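Local structure of 4-hydroxythreonine-4-phosphate dehydrogenase (Legionella pneumophila subsp. pneumophila, 6XMY) at residues L12-G17 with L35-L40; L60-H65 with T76-P81; P291-S296 with K321-M326; E147-V152 with I183-Q188; S202-V207 with G239-G244. The protein probably catalyses the NAD(P)-dependent oxidation of 4-(phosphooxy)-L-threonine, a step in pyridoxine 5'-phosphate biosynthesis, using a divalent metal ion. All coordinates share one frame; numbering follows the deposited sequence.

The five contacts illustrate how one chain builds two lobes round a cofactor. Contacts 1 and 2 share a sheet, with centres about 10 Å apart: strand 37-41 bonds on one edge to strand 12-15 and on the other to strand 74-79, Ile39 N meeting Thr76 O at 2.9 Å. Contact 3 lays helix 314-328 on the same layer, Leu12 CD1 lying 3.8 Å from Lys324 CB, and carries Arg294 and Ser296 to the predicted substrate site and the NAD pocket. Contacts 4 and 5 belong to the far lobe, joined where Ile187 CD1 packs 3.8 Å from Val207 CG2; the centres of contacts 1 and 5 are about 35 Å apart.

Contact 1 (L12-G17 with L35-L40); sequences LLISSG and LPVVIL
The parallel pairing of strands 12-15 and 37-40 closes a beta-alpha-beta unit whose connecting helix, 23-29, packs on Ile14 and Ile39, and the pairing begins with Leu12 N bonding to Pro36 O at 2.8 Å. Val38 bonds twice to the same strand, its N-H to Leu12 O and its carbonyl to the N-H of Ile14. Leu40 N then reaches Ile14 O. On the face holding Ile14, the CD1 of Ile39 comes within 3.7 Å of Ile14 CG1, and Ile14 CD1 reaches back to Val37 CG1 at 3.9 Å. On the reverse face, with CG anti to the backbone N (chi1 -167°), Leu13 is set against Leu40; the two leucines cross obliquely, Leu13 CD2 lying 3.6 Å from Leu40 CD1. Past the last rung, Leu40 O accepts twice from one residue, from Ser16 N at 3.1 Å and from Ser16 OG at 2.7 Å. With OG between the backbone N and the carbonyl carbon (chi1 65°), the hydroxyl faces Leu40 O. This double grip ties the chain leaving strand 12-15 to its neighbour, and the buried Ser16 hydroxyl has its proton committed to a backbone oxygen.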
# COMPACT_ATOMS: atom_id res chain seq x y z
N LEU A 12 1.81 -13.37 -9.06
CA LEU A 12 1.37 -12.32 -8.15
C LEU A 12 -0.15 -12.27 -8.18
O LEU A 12 -0.77 -12.37 -9.24
CB LEU A 12 1.92 -10.98 -8.63
CG LEU A 12 3.43 -10.94 -8.92
CD1 LEU A 12 3.82 -9.71 -9.73
CD2 LEU A 12 4.19 -10.99 -7.62
N LEU A 13 -0.76 -12.14 -7.01
CA LEU A 13 -2.22 -12.07 -6.90
C LEU A 13 -2.64 -10.62 -6.74
O LEU A 13 -2.13 -9.92 -5.86
CB LEU A 13 -2.68 -12.90 -5.70
CG LEU A 13 -4.16 -13.21 -5.58
CD1 LEU A 13 -4.64 -14.00 -6.80
CD2 LEU A 13 -4.42 -13.99 -4.28
N ILE A 14 -3.56 -10.17 -7.59
CA ILE A 14 -4.00 -8.77 -7.59
C ILE A 14 -5.44 -8.71 -7.11
O ILE A 14 -6.33 -9.24 -7.78
CB ILE A 14 -3.89 -8.13 -8.99
CG1 ILE A 14 -2.61 -8.57 -9.72
CG2 ILE A 14 -4.03 -6.60 -8.90
CD1 ILE A 14 -1.33 -8.21 -9.03
N SER A 15 -5.68 -8.07 -5.97
CA SER A 15 -7.05 -7.77 -5.59
C SER A 15 -7.57 -6.62 -6.43
O SER A 15 -7.00 -5.52 -6.40
CB SER A 15 -7.16 -7.41 -4.12
OG SER A 15 -8.39 -6.76 -3.89
N SER A 16 -8.64 -6.85 -7.18
CA SER A 16 -9.19 -5.81 -8.04
C SER A 16 -9.98 -4.74 -7.28
O SER A 16 -10.40 -3.76 -7.91
CB SER A 16 -10.01 -6.43 -9.17
OG SER A 16 -11.15 -7.12 -8.68
N GLY A 17 -10.18 -4.88 -5.97
CA GLY A 17 -10.63 -3.76 -5.15
C GLY A 17 -12.10 -3.41 -5.33
O GLY A 17 -12.94 -4.26 -5.67
N LEU A 35 3.54 -9.27 -17.16
CA LEU A 35 3.73 -9.38 -15.72
C LEU A 35 2.93 -10.57 -15.21
O LEU A 35 1.78 -10.76 -15.62
CB LEU A 35 3.28 -8.09 -15.03
CG LEU A 35 4.15 -6.86 -15.33
CD1 LEU A 35 3.42 -5.58 -14.95
CD2 LEU A 35 5.48 -6.93 -14.62
N PRO A 36 3.50 -11.40 -14.36
CA PRO A 36 2.84 -12.68 -14.03
C PRO A 36 1.79 -12.50 -12.94
O PRO A 36 2.02 -12.69 -11.75
CB PRO A 36 4.01 -13.53 -13.54
CG PRO A 36 4.95 -12.52 -12.93
CD PRO A 36 4.85 -11.30 -13.79
N VAL A 37 0.59 -12.11 -13.38
CA VAL A 37 -0.46 -11.70 -12.46
C VAL A 37 -1.68 -12.58 -12.62
O VAL A 37 -1.97 -13.10 -13.70
CB VAL A 37 -0.83 -10.21 -12.64
CG1 VAL A 37 0.39 -9.33 -12.38
CG2 VAL A 37 -1.42 -9.96 -14.03
N VAL A 38 -2.40 -12.74 -11.51
CA VAL A 38 -3.71 -13.38 -11.48
C VAL A 38 -4.64 -12.42 -10.74
O VAL A 38 -4.29 -11.95 -9.66
CB VAL A 38 -3.65 -14.74 -10.76
CG1 VAL A 38 -5.06 -15.30 -10.53
CG2 VAL A 38 -2.79 -15.73 -11.57
N ILE A 39 -5.79 -12.11 -11.34
CA ILE A 39 -6.69 -11.09 -10.81
C ILE A 39 -7.76 -11.75 -9.96
O ILE A 39 -8.48 -12.63 -10.44
CB ILE A 39 -7.36 -10.30 -11.95
CG1 ILE A 39 -6.33 -9.82 -12.97
CG2 ILE A 39 -8.19 -9.16 -11.37
CD1 ILE A 39 -5.18 -9.02 -12.38
N LEU A 40 -7.91 -11.29 -8.72
CA LEU A 40 -9.04 -11.67 -7.88
C LEU A 40 -10.17 -10.70 -8.14
O LEU A 40 -10.04 -9.50 -7.88
CB LEU A 40 -8.66 -11.52 -6.41
CG LEU A 40 -7.87 -12.60 -5.73
CD1 LEU A 40 -7.52 -12.08 -4.35
CD2 LEU A 40 -8.68 -13.92 -5.64

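Contact 2 (L60-H65 with T76-P81); sequences LEYSPH and TVWPVP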
# COMPACT_ATOMS: atom_id res chain seq x y z
N LEU A 60 -8.81 -15.97 -19.03
CA LEU A 60 -8.63 -17.36 -18.64
C LEU A 60 -8.97 -17.48 -17.16
O LEU A 60 -8.63 -16.61 -16.36
CB LEU A 60 -7.17 -17.79 -18.84
CG LEU A 60 -6.64 -17.78 -20.27
CD1 LEU A 60 -5.13 -17.93 -20.28
CD2 LEU A 60 -7.29 -18.88 -21.09
N GLU A 61 -9.64 -18.57 -16.79
CA GLU A 61 -9.83 -18.84 -15.38
C GLU A 61 -8.58 -19.51 -14.81
O GLU A 61 -8.01 -20.42 -15.42
CB GLU A 61 -11.07 -19.71 -15.16
CG GLU A 61 -12.35 -18.96 -15.52
CD GLU A 61 -13.60 -19.70 -15.10
OE1 GLU A 61 -13.49 -20.69 -14.34
OE2 GLU A 61 -14.70 -19.30 -15.54
N TYR A 62 -8.18 -19.05 -13.63
CA TYR A 62 -6.96 -19.54 -13.00
C TYR A 62 -7.02 -21.04 -12.77
O TYR A 62 -8.04 -21.58 -12.34
CB TYR A 62 -6.74 -18.85 -11.66
CG TYR A 62 -5.56 -19.44 -10.93
CD1 TYR A 62 -4.26 -19.14 -11.32
CD2 TYR A 62 -5.74 -20.34 -9.88
CE1 TYR A 62 -3.17 -19.71 -10.67
CE2 TYR A 62 -4.66 -20.91 -9.24
CZ TYR A 62 -3.38 -20.59 -9.63
OH TYR A 62 -2.31 -21.17 -8.99
N SER A 63 -5.89 -21.70 -13.04
CA SER A 63 -5.66 -23.08 -12.66
C SER A 63 -4.21 -23.21 -12.21
O SER A 63 -3.30 -22.71 -12.89
CB SER A 63 -5.90 -24.05 -13.82
OG SER A 63 -5.30 -25.29 -13.49
N PRO A 64 -3.96 -23.90 -11.10
CA PRO A 64 -2.56 -24.14 -10.70
C PRO A 64 -1.82 -25.10 -11.61
O PRO A 64 -0.61 -25.26 -11.45
CB PRO A 64 -2.71 -24.71 -9.28
CG PRO A 64 -4.04 -25.36 -9.29
CD PRO A 64 -4.92 -24.49 -10.15
N HIS A 65 -2.51 -25.72 -12.57
CA HIS A 65 -1.89 -26.62 -13.53
C HIS A 65 -1.62 -25.95 -14.87
O HIS A 65 -1.19 -26.62 -15.80
CB HIS A 65 -2.74 -27.87 -13.70
CG HIS A 65 -3.02 -28.58 -12.41
ND1 HIS A 65 -2.06 -29.33 -11.76
CD2 HIS A 65 -4.13 -28.65 -11.65
CE1 HIS A 65 -2.58 -29.83 -10.65
NE2 HIS A 65 -3.84 -29.43 -10.56
N THR A 76 -5.62 -13.65 -16.60
CA THR A 76 -6.04 -14.80 -15.80
C THR A 76 -6.73 -14.30 -14.54
O THR A 76 -6.21 -13.41 -13.85
CB THR A 76 -4.84 -15.68 -15.47
OG1 THR A 76 -4.32 -16.23 -16.69
CG2 THR A 76 -5.23 -16.82 -14.53
N VAL A 77 -7.90 -14.88 -14.25
CA VAL A 77 -8.77 -14.42 -13.18
C VAL A 77 -9.08 -15.58 -12.25
O VAL A 77 -9.37 -16.69 -12.71
CB VAL A 77 -10.08 -13.84 -13.76
CG1 VAL A 77 -11.02 -13.36 -12.64
CG2 VAL A 77 -9.79 -12.73 -14.78
N TRP A 78 -9.02 -15.31 -10.93
CA TRP A 78 -9.58 -16.16 -9.89
C TRP A 78 -10.97 -15.59 -9.59
O TRP A 78 -11.08 -14.59 -8.88
CB TRP A 78 -8.70 -16.14 -8.63
CG TRP A 78 -9.20 -17.04 -7.52
CD1 TRP A 78 -10.41 -16.99 -6.90
CD2 TRP A 78 -8.49 -18.13 -6.91
NE1 TRP A 78 -10.51 -17.97 -5.95
CE2 TRP A 78 -9.34 -18.69 -5.93
CE3 TRP A 78 -7.22 -18.69 -7.09
CZ2 TRP A 78 -8.97 -19.78 -5.14
CZ3 TRP A 78 -6.84 -19.79 -6.30
CH2 TRP A 78 -7.71 -20.31 -5.33
N PRO A 79 -12.03 -16.17 -10.12
CA PRO A 79 -13.35 -15.53 -10.01
C PRO A 79 -13.87 -15.51 -8.58
O PRO A 79 -13.79 -16.50 -7.84
CB PRO A 79 -14.24 -16.39 -10.91
CG PRO A 79 -13.26 -17.02 -11.89
CD PRO A 79 -12.08 -17.33 -11.02
N VAL A 80 -14.42 -14.36 -8.20
CA VAL A 80 -15.11 -14.17 -6.93
C VAL A 80 -16.36 -13.36 -7.27
O VAL A 80 -16.24 -12.29 -7.85
CB VAL A 80 -14.26 -13.38 -5.92
CG1 VAL A 80 -14.99 -13.24 -4.60
CG2 VAL A 80 -12.88 -14.04 -5.73
N PRO A 81 -17.56 -13.82 -6.92
CA PRO A 81 -18.78 -13.17 -7.45
C PRO A 81 -19.22 -11.98 -6.62
O PRO A 81 -19.34 -12.07 -5.39
CB PRO A 81 -19.82 -14.30 -7.39
CG PRO A 81 -19.35 -15.17 -6.23
CD PRO A 81 -17.84 -15.10 -6.25
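Thr76 meets Leu60 and Tyr62 within the parallel pairing of strands 74-79 and 58-61, the latter the outermost strand on this side of the sheet within the chain. The CA of Thr76 lies 3.2 Å from Leu60 O, a CA-H...O contact beside the conventional bonds. The threonine divides its branches between two neighbours: OG1 lies beside Leu60 CB, whereas CG2, anti to the backbone N, reaches Tyr62 CA at 3.6 Å and approaches the tyrosine ring at its edge, near the ring plane.

Val77 supplies the backbone link in both directions. Its N-H bonds to Leu60 O at 2.8 Å, and its carbonyl accepts Tyr62 N at 2.8 Å, the donor standing 39° above the carbonyl plane. Its side chain turns to the other face, where Leu43 and Leu46 of helix 43-52 cover it.

At Trp78 the strands have begun to part, but the side chains continue the contact. The six-membered ring of Trp78 and the ring of Tyr62 are nearly parallel, at 22°, yet slid so far apart that they barely overlap, with centroids 5.6 Å from each other. Leu105 and Leu109 of helix 96-111 touch the indole as well, while Phe115 meets the tyrosine ring. Pro79 follows on the face of Glu61, crossing that side chain at about a right angle. There the touch is slight, between Pro79 CG and the carboxylate carbon CD of Glu61, 4.2 Å apart.

Contact 3 (P291-S296 with K321-M326); sequences PIIRTS and KMAKDM. With SO4 (sulfate ion), chain C.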
# COMPACT_ATOMS: atom_id res chain seq x y z
N PRO A 291 3.94 -11.43 7.11
CA PRO A 291 4.65 -12.60 6.59
C PRO A 291 4.50 -12.79 5.09
O PRO A 291 5.06 -13.74 4.53
CB PRO A 291 4.01 -13.77 7.36
CG PRO A 291 2.68 -13.30 7.71
CD PRO A 291 2.76 -11.81 7.91
N ILE A 292 3.74 -11.91 4.42
CA ILE A 292 3.63 -11.89 2.97
C ILE A 292 4.09 -10.53 2.47
O ILE A 292 4.18 -9.56 3.22
CB ILE A 292 2.19 -12.17 2.48
CG1 ILE A 292 1.24 -11.06 2.97
CG2 ILE A 292 1.72 -13.56 2.92
CD1 ILE A 292 -0.08 -10.98 2.20
N ILE A 293 4.39 -10.48 1.17
CA ILE A 293 4.63 -9.23 0.48
C ILE A 293 3.28 -8.66 0.07
O ILE A 293 2.45 -9.37 -0.52
CB ILE A 293 5.49 -9.47 -0.77
CG1 ILE A 293 6.86 -10.03 -0.39
CG2 ILE A 293 5.58 -8.21 -1.60
CD1 ILE A 293 7.53 -10.75 -1.53
N ARG A 294 3.04 -7.40 0.40
CA ARG A 294 1.83 -6.72 -0.06
C ARG A 294 2.19 -5.31 -0.50
O ARG A 294 2.71 -4.53 0.30
CB ARG A 294 0.74 -6.68 1.02
CG ARG A 294 -0.51 -5.92 0.57
CD ARG A 294 -0.54 -4.51 1.14
NE ARG A 294 -1.59 -3.68 0.55
CZ ARG A 294 -2.08 -2.57 1.11
NH1 ARG A 294 -1.65 -2.18 2.30
NH2 ARG A 294 -3.02 -1.87 0.48
N THR A 295 1.91 -4.99 -1.76
CA THR A 295 2.03 -3.64 -2.28
C THR A 295 0.66 -3.15 -2.72
O THR A 295 -0.33 -3.90 -2.75
CB THR A 295 3.02 -3.56 -3.44
OG1 THR A 295 2.52 -4.36 -4.53
CG2 THR A 295 4.39 -4.07 -3.02
N SER A 296 0.61 -1.88 -3.10
CA SER A 296 -0.65 -1.22 -3.37
C SER A 296 -0.41 0.00 -4.25
O SER A 296 0.67 0.61 -4.23
CB SER A 296 -1.30 -0.79 -2.06
OG SER A 296 -2.55 -0.17 -2.30
N LYS A 321 5.34 -4.27 -10.24
CA LYS A 321 6.77 -4.48 -10.45
C LYS A 321 7.52 -4.56 -9.13
O LYS A 321 8.44 -5.38 -8.97
CB LYS A 321 7.33 -3.39 -11.36
CG LYS A 321 6.87 -3.54 -12.80
CD LYS A 321 7.28 -2.36 -13.66
CE LYS A 321 6.29 -2.15 -14.79
NZ LYS A 321 6.76 -1.16 -15.81
N MET A 322 7.14 -3.74 -8.15
CA MET A 322 7.81 -3.81 -6.85
C MET A 322 7.53 -5.14 -6.16
O MET A 322 8.44 -5.76 -5.59
CB MET A 322 7.39 -2.64 -5.97
CG MET A 322 8.07 -2.66 -4.61
SD MET A 322 7.71 -1.23 -3.60
CE MET A 322 8.43 0.07 -4.60
N ALA A 323 6.28 -5.60 -6.21
CA ALA A 323 5.95 -6.90 -5.63
C ALA A 323 6.73 -8.02 -6.31
O ALA A 323 7.27 -8.91 -5.65
CB ALA A 323 4.45 -7.15 -5.70
N LYS A 324 6.82 -7.97 -7.65
CA LYS A 324 7.62 -8.95 -8.38
C LYS A 324 9.07 -8.92 -7.94
O LYS A 324 9.68 -9.96 -7.69
CB LYS A 324 7.52 -8.68 -9.88
CG LYS A 324 8.37 -9.61 -10.74
CD LYS A 324 8.33 -9.17 -12.20
CE LYS A 324 9.57 -9.62 -12.97
NZ LYS A 324 9.58 -9.01 -14.33
N ASP A 325 9.64 -7.71 -7.83
CA ASP A 325 11.05 -7.60 -7.47
C ASP A 325 11.30 -8.15 -6.07
O ASP A 325 12.31 -8.82 -5.83
CB ASP A 325 11.50 -6.14 -7.56
CG ASP A 325 11.64 -5.66 -8.99
OD1 ASP A 325 11.64 -6.50 -9.92
OD2 ASP A 325 11.75 -4.43 -9.20
N MET A 326 10.37 -7.92 -5.15
CA MET A 326 10.49 -8.43 -3.79
C MET A 326 10.35 -9.95 -3.75
O MET A 326 11.05 -10.64 -3.00
CB MET A 326 9.43 -7.79 -2.90
CG MET A 326 9.68 -6.33 -2.59
SD MET A 326 11.17 -6.11 -1.60
CE MET A 326 11.28 -4.33 -1.62
S SO4 C . -4.34 1.06 3.01
O1 SO4 C . -3.26 0.34 2.34
O2 SO4 C . -5.62 0.57 2.53
O3 SO4 C . -4.25 0.80 4.44
O4 SO4 C . -4.27 2.52 2.76
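Ile293 and Thr295 meet the near face of helix 314-328 by packing, with no hydrogen bond between the two segments. The tip of Ile293 goes furthest: CD1 lies 3.8 Å from Met326 CB and also touches Met326 C, and the branch methyl CG2 lies close to Ala323. Thr295 straddles the methyl of Ala323, OG1 coming within 3.6 Å of CB and CG2 lying at 4.1 Å from the same atom. With OG1 between the backbone N and the carbonyl carbon (chi1 63°), the hydroxyl faces the helix, where it bonds Ala319 O.

This is a helix laid across a beta layer: strand 117-120 pairs with strand 294-297 on one edge, and its Ala117 and Val119 touch Ala323 too, while strand 284-288 flanks the other edge.

Arg294, between the two helix-facing residues, points away from the helix into the predicted substrate site. Its NH1 and NH2 both donate to O1 of a sulfate ion, at 3.0 Å and 2.9 Å, so one oxygen sits in the plane of the guanidinium at its edge. Thr139 OG1, His138 N and Asn285 ND2 bind the same sulfate, probably from the crystallisation liquor but consistent with a place for the substrate phosphate. Farther out, Thr287 OG1 bonds NH1 and Thr120 OG1 bonds NH2, which would help fix the rotation of the group.

Contact 4 (E147-V152 with I183-Q188); sequences EVETVV and IIKVIQ
Lys185 reaches from helix 180-197 toward Thr150 and Glu149, and its chain can be followed atom by atom. CB starts beside the threonine, 3.6 Å from Thr150 OG1 and within 3.9 Å of Thr150 CG2. CG, anti to the carbonyl carbon (chi1 -72°), runs on past the same hydroxyl, and the two side chains cross at about a right angle. CD is shared, lying 3.7 Å from Thr150 OG1 and 3.9 Å from Glu149 OE2. CE then faces the carboxylate alone, and NZ closes a salt bridge to Glu149 OE2 at 2.9 Å. The ammonium meets that oxygen from well above the carboxylate plane, 53° out of it. Both chains are extended beyond CG, and the bridge lies at the exposed edge, with the lysine methylenes passing Thr150 OG1.

Deeper in, the contact becomes apolar. Val186 sends CG2 toward Thr150 CG2, and its CG1 lies 3.9 Å from Val152 CG2. Val152 CG2 also lies 3.6 Å from Val186 O.

The segment 147-152 leads from helix 138-145, whose end is marked by a Schellman motif at Glu147, into strand 152-156, where Val152 pairs with Leu288. Helix 180-197 flanks this entry with Lys185 and Val186, while Ile187 on its other side packs on strand 204-208 and helix 223-237.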
# COMPACT_ATOMS: atom_id res chain seq x y z
N GLU A 147 -2.21 -11.37 12.67
CA GLU A 147 -1.93 -11.21 14.09
C GLU A 147 -0.55 -10.61 14.33
O GLU A 147 0.20 -11.05 15.20
CB GLU A 147 -2.14 -12.51 14.86
CG GLU A 147 -3.48 -13.15 14.55
CD GLU A 147 -4.09 -13.81 15.77
OE1 GLU A 147 -4.87 -13.13 16.49
OE2 GLU A 147 -3.79 -15.00 16.01
N VAL A 148 -0.22 -9.58 13.56
CA VAL A 148 1.03 -8.83 13.71
C VAL A 148 0.73 -7.56 14.49
O VAL A 148 -0.19 -6.81 14.14
CB VAL A 148 1.64 -8.51 12.34
CG1 VAL A 148 2.89 -7.67 12.49
CG2 VAL A 148 1.94 -9.79 11.58
N GLU A 149 1.50 -7.31 15.55
CA GLU A 149 1.25 -6.13 16.38
C GLU A 149 1.61 -4.84 15.65
O GLU A 149 0.84 -3.87 15.67
CB GLU A 149 2.02 -6.23 17.70
CG GLU A 149 2.01 -4.93 18.49
CD GLU A 149 2.57 -5.08 19.88
OE1 GLU A 149 1.77 -5.20 20.83
OE2 GLU A 149 3.81 -5.10 20.02
N THR A 150 2.77 -4.80 14.99
CA THR A 150 3.25 -3.59 14.34
C THR A 150 3.50 -3.86 12.87
O THR A 150 4.39 -4.64 12.51
CB THR A 150 4.53 -3.07 15.00
OG1 THR A 150 4.32 -2.92 16.41
CG2 THR A 150 4.92 -1.71 14.40
N VAL A 151 2.71 -3.22 12.01
CA VAL A 151 3.01 -3.11 10.60
C VAL A 151 3.24 -1.64 10.30
O VAL A 151 2.87 -0.76 11.08
CB VAL A 151 1.89 -3.69 9.72
CG1 VAL A 151 1.64 -5.15 10.06
CG2 VAL A 151 0.64 -2.86 9.88
N VAL A 152 3.87 -1.38 9.16
CA VAL A 152 4.22 -0.02 8.79
C VAL A 152 3.78 0.23 7.36
O VAL A 152 4.09 -0.55 6.46
CB VAL A 152 5.74 0.25 8.92
CG1 VAL A 152 6.05 1.68 8.48
CG2 VAL A 152 6.21 -0.01 10.34
N ILE A 183 6.78 4.54 18.24
CA ILE A 183 7.82 5.06 17.35
C ILE A 183 8.96 4.06 17.21
O ILE A 183 9.45 3.79 16.11
CB ILE A 183 8.32 6.42 17.86
CG1 ILE A 183 7.20 7.47 17.78
CG2 ILE A 183 9.53 6.87 17.06
CD1 ILE A 183 7.57 8.76 18.47
N ILE A 184 9.39 3.50 18.34
CA ILE A 184 10.46 2.50 18.33
C ILE A 184 10.08 1.30 17.46
O ILE A 184 10.86 0.86 16.61
CB ILE A 184 10.80 2.08 19.77
CG1 ILE A 184 11.47 3.24 20.51
CG2 ILE A 184 11.71 0.85 19.75
CD1 ILE A 184 11.40 3.11 22.01
N LYS A 185 8.87 0.77 17.66
CA LYS A 185 8.48 -0.43 16.94
C LYS A 185 8.33 -0.16 15.45
O LYS A 185 8.72 -0.98 14.62
CB LYS A 185 7.18 -0.98 17.53
CG LYS A 185 7.40 -1.61 18.90
CD LYS A 185 6.08 -1.96 19.56
CE LYS A 185 6.32 -2.63 20.91
NZ LYS A 185 5.04 -2.95 21.59
N VAL A 186 7.76 1.00 15.11
CA VAL A 186 7.63 1.38 13.70
C VAL A 186 9.00 1.50 13.06
O VAL A 186 9.24 0.98 11.96
CB VAL A 186 6.83 2.69 13.58
CG1 VAL A 186 7.03 3.32 12.21
CG2 VAL A 186 5.36 2.41 13.84
N ILE A 187 9.91 2.23 13.71
CA ILE A 187 11.22 2.46 13.10
C ILE A 187 12.08 1.19 13.11
O ILE A 187 12.85 0.96 12.17
CB ILE A 187 11.90 3.71 13.69
CG1 ILE A 187 11.03 4.94 13.38
CG2 ILE A 187 13.30 3.88 13.11
CD1 ILE A 187 11.59 6.26 13.90
N GLN A 188 11.93 0.32 14.12
CA GLN A 188 12.60 -0.98 14.06
C GLN A 188 12.16 -1.76 12.82
O GLN A 188 12.99 -2.31 12.10
CB GLN A 188 12.30 -1.79 15.32
CG GLN A 188 13.10 -1.41 16.56
CD GLN A 188 12.60 -2.10 17.82
OE1 GLN A 188 11.50 -2.66 17.84
NE2 GLN A 188 13.40 -2.06 18.87

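Contact 5 (S202-V207 with G239-G244); sequences SPKINV and GIDVLG
Ile205 and Val242 form the tight part of a parallel strand pair, 204-208 with 241-246, that closes a beta-alpha-beta unit through helix 223-237. Three backbone bonds run along it: Ile205 N to Asp241 O, Leu243 N to Ile205 O at 2.9 Å, and Val207 N to Leu243 O at 2.8 Å. On the buried face, Val242 CG1 is anti to its carbonyl carbon (chi1 -74°) and touches two neighbours, 4.1 Å from both Ile205 CB and Val207 CG2. Leu232 of helix 223-237 and Ile187 of helix 180-197 cover this apolar patch.

The opposite face is more polar and more open. Asn206 and Leu243 lie side by side, with OD1 of the amide 3.7 Å from Leu243 CB. Nearer the strand starts, Lys204 and Asp241 also run alongside each other, but the lysine has two conformers, and in the one described here its charge does not close on the carboxylate, so any pairing of the two is doubtful. A water bridges instead, donating to Asp241 OD2 at 2.6 Å and to Ser202 O. A second water donates to Pro203 O and accepts from Asp241 N, at 2.9 Å.

Solvent thus links Pro203 O to Asp241 N and Ser202 O to Asp241 OD2 where direct strand bonds stop, which may help hold the exposed carboxylate.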
# COMPACT_ATOMS: atom_id res chain seq x y z
N SER A 202 23.10 0.09 5.89
CA SER A 202 23.04 0.89 7.11
C SER A 202 22.09 2.06 6.89
O SER A 202 22.52 3.19 6.65
CB SER A 202 24.43 1.36 7.54
OG SER A 202 25.28 0.26 7.85
N PRO A 203 20.79 1.81 6.98
CA PRO A 203 19.81 2.85 6.64
C PRO A 203 19.93 4.11 7.49
O PRO A 203 20.14 4.04 8.70
CB PRO A 203 18.46 2.16 6.87
CG PRO A 203 18.76 0.70 6.78
CD PRO A 203 20.13 0.54 7.34
N LYS A 204 19.82 5.26 6.84
CA LYS A 204 19.69 6.54 7.51
C LYS A 204 18.24 6.98 7.42
O LYS A 204 17.66 7.01 6.33
CB LYS A 204 20.60 7.59 6.87
CG LYS A 204 22.07 7.25 6.98
CD LYS A 204 22.96 8.37 6.47
CE LYS A 204 24.43 7.98 6.59
NZ LYS A 204 24.71 6.67 5.93
N ILE A 205 17.65 7.29 8.57
CA ILE A 205 16.22 7.56 8.66
C ILE A 205 16.01 8.94 9.29
O ILE A 205 16.45 9.19 10.41
CB ILE A 205 15.50 6.46 9.46
CG1 ILE A 205 15.66 5.10 8.76
CG2 ILE A 205 14.05 6.81 9.69
CD1 ILE A 205 15.24 3.92 9.62
N ASN A 206 15.31 9.83 8.57
CA ASN A 206 15.04 11.18 9.05
C ASN A 206 13.60 11.24 9.55
O ASN A 206 12.68 10.81 8.84
CB ASN A 206 15.26 12.20 7.94
CG ASN A 206 16.73 12.45 7.65
OD1 ASN A 206 17.59 11.75 8.18
ND2 ASN A 206 17.02 13.42 6.80
N VAL A 207 13.40 11.76 10.76
CA VAL A 207 12.14 11.64 11.48
C VAL A 207 11.55 13.02 11.75
O VAL A 207 12.21 13.87 12.36
CB VAL A 207 12.31 10.86 12.80
CG1 VAL A 207 10.97 10.66 13.48
CG2 VAL A 207 13.00 9.53 12.55
N GLY A 239 21.49 1.20 17.66
CA GLY A 239 22.27 1.24 16.44
C GLY A 239 21.49 1.59 15.20
O GLY A 239 21.97 1.35 14.08
N ILE A 240 20.29 2.15 15.34
CA ILE A 240 19.48 2.56 14.20
C ILE A 240 19.70 4.05 13.98
O ILE A 240 19.50 4.86 14.88
CB ILE A 240 18.00 2.21 14.43
CG1 ILE A 240 17.84 0.68 14.51
CG2 ILE A 240 17.14 2.77 13.32
CD1 ILE A 240 16.47 0.22 14.98
N ASP A 241 20.17 4.40 12.78
CA ASP A 241 20.71 5.73 12.49
C ASP A 241 19.58 6.70 12.14
O ASP A 241 19.30 6.99 10.98
CB ASP A 241 21.73 5.61 11.36
CG ASP A 241 22.61 6.84 11.21
OD1 ASP A 241 22.46 7.80 11.99
OD2 ASP A 241 23.46 6.82 10.30
N VAL A 242 18.92 7.21 13.19
CA VAL A 242 17.84 8.18 13.05
C VAL A 242 18.36 9.59 13.29
O VAL A 242 19.28 9.83 14.08
CB VAL A 242 16.66 7.89 14.01
CG1 VAL A 242 15.84 6.68 13.52
CG2 VAL A 242 17.16 7.70 15.44
N LEU A 243 17.74 10.55 12.61
CA LEU A 243 17.97 11.97 12.82
C LEU A 243 16.62 12.64 13.01
O LEU A 243 15.72 12.46 12.19
CB LEU A 243 18.66 12.58 11.59
CG LEU A 243 18.69 14.10 11.55
CD1 LEU A 243 19.60 14.66 12.64
CD2 LEU A 243 19.10 14.63 10.18
N GLY A 244 16.49 13.42 14.07
CA GLY A 244 15.25 14.12 14.31
C GLY A 244 15.11 14.50 15.77
O GLY A 244 16.00 14.24 16.58
O HOH W 1 23.94 4.85 8.75
O HOH W 2 20.51 2.35 10.76